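PDB 7JRM: F5/8 type C domain protein from Clostridium perfringens, which probably binds host mucin glycans through a carbohydrate-binding module of the ZmpB O-glycopeptidase. Local coordinates for residues 57-62 against 75-80. Residues are numbered along the deposited sequence; the frame is centred on the assembly and turned at random.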
loop_
_atom_site.group_PDB
_atom_site.type_symbol
_atom_site.label_atom_id
_atom_site.label_comp_id
_atom_site.label_asym_id
_atom_site.label_seq_id
_atom_site.Cartn_x
_atom_site.Cartn_y
_atom_site.Cartn_z
ATOM N N PHE A 57 21.843 -1.986 16.520
ATOM C CA PHE A 57 21.718 -0.920 17.502
ATOM C C PHE A 57 22.083 -1.427 18.891
ATOM O O PHE A 57 21.868 -2.596 19.220
ATOM C CB PHE A 57 20.294 -0.356 17.514
ATOM C CG PHE A 57 19.739 -0.086 16.144
ATOM C CD1 PHE A 57 19.979 1.122 15.510
ATOM C CD2 PHE A 57 18.979 -1.041 15.488
ATOM C CE1 PHE A 57 19.471 1.373 14.250
ATOM C CE2 PHE A 57 18.469 -0.797 14.229
ATOM C CZ PHE A 57 18.715 0.412 13.609
ATOM N N THR A 58 22.637 -0.530 19.703
ATOM C CA THR A 58 23.055 -0.838 21.064
ATOM C C THR A 58 22.075 -0.212 22.046
ATOM O O THR A 58 21.714 0.961 21.905
ATOM C CB THR A 58 24.470 -0.318 21.332
ATOM O OG1 THR A 58 25.391 -0.939 20.424
ATOM C CG2 THR A 58 24.894 -0.624 22.762
ATOM N N VAL A 59 21.642 -0.995 23.034
ATOM C CA VAL A 59 20.727 -0.530 24.070
ATOM C C VAL A 59 21.312 -0.893 25.428
ATOM O O VAL A 59 21.770 -2.024 25.629
ATOM C CB VAL A 59 19.317 -1.133 23.913
ATOM C CG1 VAL A 59 18.349 -0.467 24.878
ATOM C CG2 VAL A 59 18.826 -0.996 22.480
ATOM N N VAL A 60 21.295 0.061 26.356
ATOM C CA VAL A 60 21.768 -0.141 27.720
ATOM C C VAL A 60 20.569 -0.103 28.656
ATOM O O VAL A 60 19.679 0.743 28.508
ATOM C CB VAL A 60 22.816 0.918 28.120
ATOM C CG1 VAL A 60 23.439 0.572 29.466
ATOM C CG2 VAL A 60 23.886 1.036 27.046
ATOM N N TYR A 61 20.548 -1.019 29.622
ATOM C CA TYR A 61 19.430 -1.171 30.541
ATOM C C TYR A 61 19.910 -0.992 31.975
ATOM O O TYR A 61 20.976 -1.491 32.349
ATOM C CB TYR A 61 18.765 -2.543 30.379
ATOM C CG TYR A 61 18.310 -2.845 28.967
ATOM C CD1 TYR A 61 19.205 -3.309 28.010
ATOM C CD2 TYR A 61 16.985 -2.664 28.591
ATOM C CE1 TYR A 61 18.794 -3.581 26.720
ATOM C CE2 TYR A 61 16.565 -2.936 27.303
ATOM C CZ TYR A 61 17.473 -3.396 26.373
ATOM O OH TYR A 61 17.061 -3.668 25.088
ATOM N N SER A 62 19.116 -0.279 32.772
ATOM C CA SER A 62 19.438 -0.026 34.170
ATOM C C SER A 62 18.174 -0.145 35.007
ATOM O O SER A 62 17.074 0.175 34.550
ATOM C CB SER A 62 20.069 1.361 34.363
ATOM O OG SER A 62 20.743 1.445 35.605
ATOM N N ARG A 75 23.178 -4.800 25.469
ATOM C CA ARG A 75 22.983 -5.804 24.432
ATOM C C ARG A 75 22.668 -5.097 23.122
ATOM O O ARG A 75 22.205 -3.952 23.107
ATOM C CB ARG A 75 21.867 -6.793 24.802
ATOM C CG ARG A 75 20.510 -6.151 25.057
ATOM C CD ARG A 75 19.610 -6.239 23.831
ATOM N NE ARG A 75 18.210 -5.976 24.149
ATOM C CZ ARG A 75 17.324 -6.918 24.457
ATOM N NH1 ARG A 75 17.690 -8.191 24.491
ATOM N NH2 ARG A 75 16.070 -6.584 24.732
ATOM N N THR A 76 22.926 -5.792 22.020
ATOM C CA THR A 76 22.691 -5.258 20.688
ATOM C C THR A 76 21.445 -5.882 20.072
ATOM O O THR A 76 21.110 -7.038 20.339
ATOM C CB THR A 76 23.897 -5.503 19.777
ATOM O OG1 THR A 76 24.120 -6.913 19.644
ATOM C CG2 THR A 76 25.144 -4.846 20.353
ATOM N N ILE A 77 20.759 -5.099 19.243
ATOM C CA ILE A 77 19.558 -5.541 18.543
ATOM C C ILE A 77 19.745 -5.246 17.062
ATOM O O ILE A 77 19.855 -4.079 16.667
ATOM C CB ILE A 77 18.289 -4.856 19.075
ATOM C CG1 ILE A 77 18.058 -5.226 20.542
ATOM C CG2 ILE A 77 17.084 -5.237 18.228
ATOM C CD1 ILE A 77 16.759 -4.698 21.110
ATOM N N ALA A 78 19.776 -6.295 16.247
ATOM C CA ALA A 78 19.994 -6.169 14.815
ATOM C C ALA A 78 18.678 -6.308 14.062
ATOM O O ALA A 78 17.856 -7.171 14.379
ATOM C CB ALA A 78 20.990 -7.220 14.320
ATOM N N VAL A 79 18.485 -5.449 13.065
ATOM C CA VAL A 79 17.317 -5.488 12.191
ATOM C C VAL A 79 17.820 -5.815 10.793
ATOM O O VAL A 79 18.436 -4.968 10.132
ATOM C CB VAL A 79 16.539 -4.164 12.207
ATOM C CG1 VAL A 79 15.356 -4.231 11.254
ATOM C CG2 VAL A 79 16.075 -3.841 13.621
ATOM N N THR A 80 17.563 -7.039 10.340
ATOM C CA THR A 80 18.149 -7.570 9.119
ATOM C C THR A 80 17.065 -7.880 8.093
ATOM O O THR A 80 15.866 -7.796 8.370
ATOM C CB THR A 80 18.972 -8.831 9.413
ATOM O OG1 THR A 80 18.107 -9.863 9.903
ATOM C CG2 THR A 80 20.038 -8.535 10.458
#
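Phe-57 and Ile-77 face each other as an antiparallel hydrogen-bonded pair. Phe-57 N donates to Ile-77 O at 2.9 Å, with the donor well above the carbonyl plane. Ile-77 N returns a bond to Phe-57 O at 2.7 Å. Val-59 and Arg-75 form the next hydrogen-bonded pair, again with two backbone bonds. Between them, Thr-58 and Thr-76 make a non-hydrogen-bonded pair whose side chains lie on the opposite face from Phe-57 and Ile-77.

Phe-57 has CG anti to the carbonyl carbon and beside its own backbone N (chi1 -46°), and from there its ring edge lies against the second strand. CD2 is near Ile-77 O, and CE2 touches Val-79 CG2 at 3.9 Å, with the methyl in the ring plane. Phe-49 also meets this ring edge-to-face.

The Arg-75 chain is bent at chi2 (98°). Nearer the backbone, CG packs on Tyr-61 CE1 at 3.5 Å. Further on, NE donates to Tyr-61 OH at 2.7 Å, and OH lies slightly out of the guanidinium plane. The phenol ring and the guanidinium are nearly perpendicular, 83° apart. Tyr-61 OH also bonds Leu-24 O, while the guanidinium bonds the backbone oxygens of Glu-12, Leu-24 and Lys-26. This buried polar group is therefore fixed by several bonds and ties the hairpin to the N-terminal part of the chain.

The two segments belong to the antiparallel beta hairpin of strands 55-64 and 70-79. These are the two central strands of a four-stranded mixed sheet, flanked by 43-47 and 14-16, in the bacterial surface protein Ig-like domain.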